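Local coordinates for AMP-dependent synthetase and ligase (Xenorhabdus doucetiae, PDB 6QSR), which pairs with a FabA/FabZ-type dehydratase chain in the ApeI:P heterocomplex, which serves dehydration in type II polyketide synthase biosynthesis of aryl polyene pigments, at residues A[12-16]-A[83-87]; A[91-97]-A[111-117]. Numbering follows the deposited sequence.

Contact 1. Residues A[12-16]-A[83-87]; sequences AQHEA and KINWD
In this hotdog fold, residues 12-16 enter strand 15-21 and pair antiparallel with the end of strand 79-87, residues 83-87. A type I beta turn from Ala12 to Glu15, closed by Glu15 N to Ala12 O at 3.3 Å, leads in; from Glu15 onward the backbone is extended. The register sets Glu15 opposite Asn85 (non-hydrogen-bonded pair, CA to CA 4.7 Å) and Ala16 opposite Ile84 (hydrogen-bonded pair, CA to CA 5.3 Å).

His14, with the largest area buried here, is still in the turn (phi/psi -105/4), yet its carbonyl already belongs to the sheet: His14 O accepts from Trp86 N at 2.9 Å. Its chi1 is p, and the exposed ring lies beside Asn85, His14 CD2 being 3.3 Å from Asn85 ND2 near the ring plane.

Ala16 and Ile84 share the buried face turned to helix 41-56, where both touch Leu56. The small methyl of Ala16 and the branched chain of Ile84 (chi1 m, chi2 t) are apolar, as that face requires. Their backbones bond reciprocally: Ile84 N to Ala16 O 2.9 Å, Ala16 N to Ile84 O 3.0 Å.

The other face, that of Glu15 and Asn85, is partly exposed and suits polar groups. With Glu15 in chi1 m and Asn85 in chi1 t, the amide Asn85 ND2 donates to Glu15 OE1 at 3.2 Å.

Contact 2. Residues A[91-97]-A[111-117]; sequences HLLTFRY and SQGKIKL
The beta hairpin of strands 92-99 and 109-118, part of the sheet that wraps the helix of the hotdog fold, contributes residues 91-97 and 111-117, whose strands run antiparallel at 176° with axes 4.6 Å apart. Leu93-Ile115, Phe95-Gly113 and Tyr97-Ser111 are hydrogen-bonded pairs; Leu92-Lys116, Thr94-Lys114 and Arg96-Gln112 are non-hydrogen-bonded. Leu93 N to Ile115 O is 2.9 Å and Ile115 N to Leu93 O 2.8 Å; Phe95 N to Gly113 O and Gly113 N to Phe95 O are both 3.0 Å. Tyr97 N to Ser111 O is 2.8 Å, its return bond weak, and Leu117 N to His91 O, 3.0 Å, extends the pairing.

Phe95 (chi1 p) lays its ring over Gly113, a CH-pi contact with Gly113 CA 4.0 Å from the Phe95 ring centroid. Glycine suits this place because a CB would clash with Phe95 CE1. That same atom, Phe95 CE1, meets Ile115 CD1 at 3.7 Å.

The face of Leu92, Thr94 and Lys116 is more exposed and mixed: Leu92 CD1 packs on the aliphatic Lys116 CD at 3.8 Å, while Lys116 NZ hydrogen-bonds to Lys90 O. On the buried face Leu93, Phe95 and Tyr97 rest on helix 41-56, as does Leu117 at the end, and the hairpin lies between strands 79-87 and 61-70.

How the contacts relate
Both contacts lie in one antiparallel sheet, joined where strand 79-87 meets strand 92-99: Asp87 N to Leu92 O and Asn85 N to Thr94 O, each 2.8 Å, are probable hydrogen bonds, and Ile84 CG2 packs 3.3 Å from Leu93 CD1. At the turn between these strands, His91 and Leu92 both face Asp87 in a G1 beta bulge. Contact 1 is the smaller (315 against 760 Å²) and more peripheral, where a turn runs into a strand and a Glu-Asn side-chain hydrogen bond lies on the partly exposed face. Contact 2, nearer the chain centre, depends more on aromatic and aliphatic packing. Both turn their apolar face to helix 41-56, contact 1 near its end, contact 2 along more of its length.

Contact 1. Residues A[12-16]-A[83-87]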
ATOM      1  N   ALA A  12     -18.639  10.078  18.989  1.00 49.10           N
ATOM      2  CA  ALA A  12     -18.454   9.202  20.146  1.00 47.08           C
ATOM      3  C   ALA A  12     -16.954   9.100  20.402  1.00 44.21           C
ATOM      4  O   ALA A  12     -16.161   9.394  19.508  1.00 41.50           O
ATOM      5  CB  ALA A  12     -19.047   7.831  19.864  1.00 47.30           C
ATOM      6  N   GLN A  13     -16.546   8.667  21.594  1.00 41.94           N
ATOM      7  CA  GLN A  13     -15.103   8.563  21.893  1.00 44.85           C
ATOM      8  C   GLN A  13     -14.387   7.494  21.038  1.00 38.90           C
ATOM      9  O   GLN A  13     -13.158   7.527  20.910  1.00 36.74           O
ATOM     10  CB  GLN A  13     -14.851   8.323  23.388  1.00 55.57           C
ATOM     11  CG  GLN A  13     -15.352   9.438  24.308  1.00 68.45           C
ATOM     12  CD  GLN A  13     -14.598  10.752  24.147  1.00 69.87           C
ATOM     13  OE1 GLN A  13     -13.517  10.935  24.708  1.00 68.77           O
ATOM     14  NE2 GLN A  13     -15.178  11.681  23.396  1.00 67.76           N
ATOM     15  N   HIS A  14     -15.159   6.582  20.436  1.00 32.38           N
ATOM     16  CA  HIS A  14     -14.625   5.488  19.613  1.00 31.91           C
ATOM     17  C   HIS A  14     -14.795   5.684  18.092  1.00 29.07           C
ATOM     18  O   HIS A  14     -14.445   4.788  17.315  1.00 24.54           O
ATOM     19  CB  HIS A  14     -15.243   4.150  20.068  1.00 34.64           C
ATOM     20  CG  HIS A  14     -16.684   3.977  19.692  1.00 40.66           C
ATOM     21  ND1 HIS A  14     -17.721   4.428  20.481  1.00 42.94           N
ATOM     22  CD2 HIS A  14     -17.258   3.400  18.609  1.00 45.53           C
ATOM     23  CE1 HIS A  14     -18.871   4.138  19.899  1.00 48.84           C
ATOM     24  NE2 HIS A  14     -18.620   3.514  18.762  1.00 48.55           N
ATOM     25  N   GLU A  15     -15.313   6.843  17.677  1.00 29.73           N
ATOM     26  CA  GLU A  15     -15.562   7.140  16.265  1.00 30.92           C
ATOM     27  C   GLU A  15     -14.920   8.461  15.858  1.00 27.89           C
ATOM     28  O   GLU A  15     -14.836   9.400  16.662  1.00 27.13           O
ATOM     29  CB  GLU A  15     -17.063   7.231  15.989  1.00 39.10           C
ATOM     30  CG  GLU A  15     -17.806   5.906  16.056  1.00 46.61           C
ATOM     31  CD  GLU A  15     -19.127   5.949  15.307  1.00 54.31           C
ATOM     32  OE1 GLU A  15     -19.331   5.107  14.404  1.00 56.63           O
ATOM     33  OE2 GLU A  15     -19.954   6.837  15.610  1.00 59.22           O
ATOM     34  N   ALA A  16     -14.497   8.546  14.601  1.00 24.08           N
ATOM     35  CA  ALA A  16     -14.048   9.822  14.035  1.00 23.42           C
ATOM     36  C   ALA A  16     -14.451   9.959  12.582  1.00 23.86           C
ATOM     37  O   ALA A  16     -14.491   8.979  11.838  1.00 21.72           O
ATOM     38  CB  ALA A  16     -12.540   9.972  14.169  1.00 25.01           C
ATOM     39  N   LYS A  83     -14.182   7.854   7.649  1.00 21.82           N
ATOM     40  CA  LYS A  83     -14.958   7.421   8.803  1.00 23.28           C
ATOM     41  C   LYS A  83     -14.202   6.247   9.409  1.00 21.14           C
ATOM     42  O   LYS A  83     -13.879   5.308   8.689  1.00 17.23           O
ATOM     43  CB  LYS A  83     -16.347   6.992   8.323  1.00 29.87           C
ATOM     44  CG  LYS A  83     -17.240   6.260   9.324  1.00 41.41           C
ATOM     45  CD  LYS A  83     -18.004   5.148   8.607  1.00 50.58           C
ATOM     46  CE  LYS A  83     -19.108   4.538   9.453  1.00 59.21           C
ATOM     47  NZ  LYS A  83     -20.171   3.980   8.566  1.00 66.83           N
ATOM     48  N   ILE A  84     -13.896   6.324  10.708  1.00 21.01           N
ATOM     49  CA  ILE A  84     -13.166   5.264  11.427  1.00 22.76           C
ATOM     50  C   ILE A  84     -13.925   4.898  12.699  1.00 22.67           C
ATOM     51  O   ILE A  84     -14.374   5.784  13.432  1.00 22.75           O
ATOM     52  CB  ILE A  84     -11.734   5.695  11.839  1.00 24.01           C
ATOM     53  CG1 ILE A  84     -10.910   6.166  10.636  1.00 25.08           C
ATOM     54  CG2 ILE A  84     -11.002   4.529  12.493  1.00 25.98           C
ATOM     55  CD1 ILE A  84      -9.700   6.993  11.020  1.00 26.07           C
ATOM     56  N   ASN A  85     -14.036   3.596  12.961  1.00 23.60           N
ATOM     57  CA  ASN A  85     -14.649   3.078  14.175  1.00 24.44           C
ATOM     58  C   ASN A  85     -13.656   2.125  14.836  1.00 22.17           C
ATOM     59  O   ASN A  85     -13.105   1.241  14.169  1.00 21.27           O
ATOM     60  CB  ASN A  85     -15.946   2.355  13.824  1.00 27.66           C
ATOM     61  CG  ASN A  85     -16.679   1.827  15.044  1.00 32.61           C
ATOM     62  OD1 ASN A  85     -16.309   0.797  15.622  1.00 32.34           O
ATOM     63  ND2 ASN A  85     -17.739   2.521  15.431  1.00 35.37           N
ATOM     64  N   TRP A  86     -13.423   2.326  16.134  1.00 21.35           N
ATOM     65  CA  TRP A  86     -12.555   1.464  16.932  1.00 22.07           C
ATOM     66  C   TRP A  86     -13.414   0.654  17.897  1.00 23.57           C
ATOM     67  O   TRP A  86     -14.144   1.228  18.711  1.00 24.13           O
ATOM     68  CB  TRP A  86     -11.529   2.324  17.677  1.00 22.26           C
ATOM     69  CG  TRP A  86     -10.743   1.627  18.744  1.00 22.68           C
ATOM     70  CD1 TRP A  86     -10.611   2.017  20.045  1.00 23.10           C
ATOM     71  CD2 TRP A  86      -9.958   0.440  18.597  1.00 21.27           C
ATOM     72  NE1 TRP A  86      -9.790   1.143  20.721  1.00 22.21           N
ATOM     73  CE2 TRP A  86      -9.383   0.163  19.856  1.00 21.56           C
ATOM     74  CE3 TRP A  86      -9.695  -0.427  17.524  1.00 21.00           C
ATOM     75  CZ2 TRP A  86      -8.546  -0.935  20.070  1.00 20.39           C
ATOM     76  CZ3 TRP A  86      -8.869  -1.522  17.737  1.00 21.22           C
ATOM     77  CH2 TRP A  86      -8.310  -1.769  19.008  1.00 22.25           C
ATOM     78  N   ASP A  87     -13.339  -0.673  17.782  1.00 23.81           N
ATOM     79  CA  ASP A  87     -14.043  -1.592  18.676  1.00 23.51           C
ATOM     80  C   ASP A  87     -12.976  -2.276  19.533  1.00 21.59           C
ATOM     81  O   ASP A  87     -12.329  -3.232  19.105  1.00 18.96           O
ATOM     82  CB  ASP A  87     -14.870  -2.602  17.875  1.00 24.44           C
ATOM     83  CG  ASP A  87     -15.857  -3.375  18.738  1.00 28.33           C
ATOM     84  OD1 ASP A  87     -15.550  -3.635  19.915  1.00 28.57           O
ATOM     85  OD2 ASP A  87     -16.946  -3.728  18.234  1.00 32.15           O
TER

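Contact 2. Residues A[91-97]-A[111-117]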
ATOM      1  N   HIS A  91     -10.710  -5.782  19.213  1.00 20.99           N
ATOM      2  CA  HIS A  91      -9.382  -5.373  18.707  1.00 19.86           C
ATOM      3  C   HIS A  91      -9.464  -4.830  17.270  1.00 19.63           C
ATOM      4  O   HIS A  91      -8.474  -4.874  16.535  1.00 18.53           O
ATOM      5  CB  HIS A  91      -8.367  -6.532  18.761  1.00 19.35           C
ATOM      6  CG  HIS A  91      -8.225  -7.172  20.108  1.00 21.89           C
ATOM      7  ND1 HIS A  91      -9.081  -6.917  21.159  1.00 24.13           N
ATOM      8  CD2 HIS A  91      -7.336  -8.084  20.566  1.00 23.91           C
ATOM      9  CE1 HIS A  91      -8.717  -7.632  22.207  1.00 24.90           C
ATOM     10  NE2 HIS A  91      -7.661  -8.350  21.877  1.00 26.71           N
ATOM     11  N   LEU A  92     -10.622  -4.276  16.893  1.00 21.86           N
ATOM     12  CA  LEU A  92     -10.976  -4.095  15.481  1.00 20.92           C
ATOM     13  C   LEU A  92     -11.228  -2.641  15.117  1.00 19.40           C
ATOM     14  O   LEU A  92     -12.091  -1.974  15.696  1.00 19.20           O
ATOM     15  CB  LEU A  92     -12.215  -4.928  15.151  1.00 23.88           C
ATOM     16  CG  LEU A  92     -12.668  -5.024  13.694  1.00 29.45           C
ATOM     17  CD1 LEU A  92     -11.667  -5.817  12.871  1.00 28.65           C
ATOM     18  CD2 LEU A  92     -14.054  -5.651  13.611  1.00 33.75           C
ATOM     19  N   LEU A  93     -10.454  -2.175  14.142  1.00 19.02           N
ATOM     20  CA  LEU A  93     -10.551  -0.849  13.579  1.00 20.07           C
ATOM     21  C   LEU A  93     -11.148  -1.008  12.183  1.00 21.39           C
ATOM     22  O   LEU A  93     -10.612  -1.759  11.354  1.00 21.22           O
ATOM     23  CB  LEU A  93      -9.149  -0.246  13.496  1.00 23.14           C
ATOM     24  CG  LEU A  93      -8.942   1.209  13.110  1.00 27.29           C
ATOM     25  CD1 LEU A  93      -9.495   2.141  14.186  1.00 31.94           C
ATOM     26  CD2 LEU A  93      -7.453   1.465  12.884  1.00 25.48           C
ATOM     27  N   THR A  94     -12.251  -0.309  11.933  1.00 22.30           N
ATOM     28  CA  THR A  94     -12.932  -0.343  10.648  1.00 22.11           C
ATOM     29  C   THR A  94     -12.923   1.051  10.073  1.00 20.76           C
ATOM     30  O   THR A  94     -13.009   2.030  10.819  1.00 19.01           O
ATOM     31  CB  THR A  94     -14.371  -0.859  10.794  1.00 24.27           C
ATOM     32  OG1 THR A  94     -15.024  -0.139  11.835  1.00 29.18           O
ATOM     33  CG2 THR A  94     -14.363  -2.318  11.179  1.00 25.23           C
ATOM     34  N   PHE A  95     -12.796   1.141   8.752  1.00 20.13           N
ATOM     35  CA  PHE A  95     -12.720   2.440   8.070  1.00 18.79           C
ATOM     36  C   PHE A  95     -13.378   2.432   6.704  1.00 18.94           C
ATOM     37  O   PHE A  95     -13.535   1.391   6.069  1.00 19.23           O
ATOM     38  CB  PHE A  95     -11.269   2.940   7.927  1.00 19.17           C
ATOM     39  CG  PHE A  95     -10.447   2.171   6.928  1.00 19.71           C
ATOM     40  CD1 PHE A  95      -9.755   1.026   7.311  1.00 19.97           C
ATOM     41  CD2 PHE A  95     -10.356   2.585   5.605  1.00 20.75           C
ATOM     42  CE1 PHE A  95      -8.994   0.310   6.398  1.00 20.17           C
ATOM     43  CE2 PHE A  95      -9.594   1.865   4.683  1.00 20.06           C
ATOM     44  CZ  PHE A  95      -8.915   0.729   5.082  1.00 20.10           C
ATOM     45  N   ARG A  96     -13.712   3.631   6.248  1.00 20.43           N
ATOM     46  CA  ARG A  96     -14.307   3.813   4.948  1.00 21.34           C
ATOM     47  C   ARG A  96     -13.893   5.203   4.483  1.00 19.10           C
ATOM     48  O   ARG A  96     -13.924   6.146   5.273  1.00 18.61           O
ATOM     49  CB  ARG A  96     -15.828   3.653   5.066  1.00 26.48           C
ATOM     50  CG  ARG A  96     -16.629   3.931   3.808  1.00 33.53           C
ATOM     51  CD  ARG A  96     -18.124   3.806   4.083  1.00 41.00           C
ATOM     52  NE  ARG A  96     -18.915   4.122   2.891  1.00 52.50           N
ATOM     53  CZ  ARG A  96     -20.227   4.383   2.872  1.00 62.22           C
ATOM     54  NH1 ARG A  96     -20.955   4.379   3.992  1.00 68.27           N
ATOM     55  NH2 ARG A  96     -20.822   4.654   1.711  1.00 62.40           N
ATOM     56  N   TYR A  97     -13.424   5.303   3.244  1.00 19.81           N
ATOM     57  CA  TYR A  97     -13.174   6.591   2.602  1.00 20.26           C
ATOM     58  C   TYR A  97     -14.270   6.806   1.579  1.00 20.83           C
ATOM     59  O   TYR A  97     -14.462   5.964   0.704  1.00 19.02           O
ATOM     60  CB  TYR A  97     -11.829   6.598   1.875  1.00 21.57           C
ATOM     61  CG  TYR A  97     -10.595   6.783   2.734  1.00 21.73           C
ATOM     62  CD1 TYR A  97      -9.923   5.682   3.291  1.00 21.05           C
ATOM     63  CD2 TYR A  97     -10.061   8.055   2.944  1.00 22.62           C
ATOM     64  CE1 TYR A  97      -8.770   5.855   4.046  1.00 20.53           C
ATOM     65  CE2 TYR A  97      -8.910   8.239   3.701  1.00 21.68           C
ATOM     66  CZ  TYR A  97      -8.265   7.142   4.246  1.00 21.39           C
ATOM     67  OH  TYR A  97      -7.129   7.354   4.990  1.00 20.62           O
ATOM     68  N   SER A 111     -12.734   3.480  -0.661  1.00 21.76           N
ATOM     69  CA  SER A 111     -12.129   2.304  -0.039  1.00 21.34           C
ATOM     70  C   SER A 111     -12.749   1.980   1.308  1.00 20.86           C
ATOM     71  O   SER A 111     -13.405   2.809   1.927  1.00 21.24           O
ATOM     72  CB  SER A 111     -10.618   2.502   0.099  1.00 23.31           C
ATOM     73  OG  SER A 111     -10.324   3.528   1.022  1.00 25.90           O
ATOM     74  N   GLN A 112     -12.534   0.754   1.761  1.00 22.38           N
ATOM     75  CA  GLN A 112     -13.065   0.319   3.041  1.00 22.68           C
ATOM     76  C   GLN A 112     -12.242  -0.844   3.546  1.00 20.94           C
ATOM     77  O   GLN A 112     -11.723  -1.633   2.751  1.00 21.26           O
ATOM     78  CB  GLN A 112     -14.541  -0.073   2.909  1.00 26.74           C
ATOM     79  CG  GLN A 112     -14.812  -1.143   1.861  1.00 34.81           C
ATOM     80  CD  GLN A 112     -16.275  -1.259   1.454  1.00 41.45           C
ATOM     81  OE1 GLN A 112     -17.092  -0.378   1.725  1.00 44.46           O
ATOM     82  NE2 GLN A 112     -16.604  -2.353   0.785  1.00 45.06           N
ATOM     83  N   GLY A 113     -12.085  -0.943   4.858  1.00 20.36           N
ATOM     84  CA  GLY A 113     -11.348  -2.079   5.398  1.00 19.80           C
ATOM     85  C   GLY A 113     -11.458  -2.330   6.875  1.00 19.66           C
ATOM     86  O   GLY A 113     -12.102  -1.567   7.601  1.00 18.32           O
ATOM     87  N   LYS A 114     -10.817  -3.426   7.290  1.00 20.45           N
ATOM     88  CA  LYS A 114     -10.809  -3.910   8.672  1.00 21.15           C
ATOM     89  C   LYS A 114      -9.374  -4.223   9.084  1.00 19.87           C
ATOM     90  O   LYS A 114      -8.718  -5.072   8.462  1.00 17.66           O
ATOM     91  CB  LYS A 114     -11.642  -5.187   8.792  1.00 25.02           C
ATOM     92  CG  LYS A 114     -13.117  -5.018   8.470  1.00 29.90           C
ATOM     93  CD  LYS A 114     -13.803  -6.351   8.225  1.00 36.74           C
ATOM     94  CE  LYS A 114     -13.904  -7.185   9.489  1.00 43.51           C
ATOM     95  NZ  LYS A 114     -14.674  -8.436   9.234  1.00 51.64           N
ATOM     96  N   ILE A 115      -8.904  -3.537  10.129  1.00 19.22           N
ATOM     97  CA  ILE A 115      -7.535  -3.661  10.639  1.00 18.35           C
ATOM     98  C   ILE A 115      -7.600  -4.208  12.068  1.00 19.03           C
ATOM     99  O   ILE A 115      -8.451  -3.788  12.840  1.00 19.88           O
ATOM    100  CB  ILE A 115      -6.839  -2.278  10.601  1.00 18.16           C
ATOM    101  CG1 ILE A 115      -6.570  -1.870   9.145  1.00 19.14           C
ATOM    102  CG2 ILE A 115      -5.530  -2.256  11.405  1.00 17.49           C
ATOM    103  CD1 ILE A 115      -6.319  -0.383   8.926  1.00 19.41           C
ATOM    104  N   LYS A 116      -6.730  -5.152  12.417  1.00 20.12           N
ATOM    105  CA  LYS A 116      -6.595  -5.564  13.814  1.00 20.40           C
ATOM    106  C   LYS A 116      -5.416  -4.846  14.460  1.00 17.78           C
ATOM    107  O   LYS A 116      -4.348  -4.686  13.845  1.00 16.76           O
ATOM    108  CB  LYS A 116      -6.463  -7.079  13.957  1.00 23.74           C
ATOM    109  CG  LYS A 116      -7.678  -7.839  13.457  1.00 28.10           C
ATOM    110  CD  LYS A 116      -8.846  -7.812  14.433  1.00 33.82           C
ATOM    111  CE  LYS A 116      -8.839  -8.977  15.412  1.00 40.77           C
ATOM    112  NZ  LYS A 116     -10.229  -9.448  15.665  1.00 43.99           N
ATOM    113  N   LEU A 117      -5.628  -4.379  15.686  1.00 17.40           N
ATOM    114  CA  LEU A 117      -4.557  -3.784  16.489  1.00 17.95           C
ATOM    115  C   LEU A 117      -4.236  -4.715  17.651  1.00 19.92           C
ATOM    116  O   LEU A 117      -5.044  -5.579  17.990  1.00 20.14           O
ATOM    117  CB  LEU A 117      -4.957  -2.410  17.011  1.00 18.05           C
ATOM    118  CG  LEU A 117      -5.404  -1.389  15.961  1.00 16.90           C
ATOM    119  CD1 LEU A 117      -5.787  -0.073  16.614  1.00 17.94           C
ATOM    120  CD2 LEU A 117      -4.307  -1.178  14.933  1.00 15.81           C
TER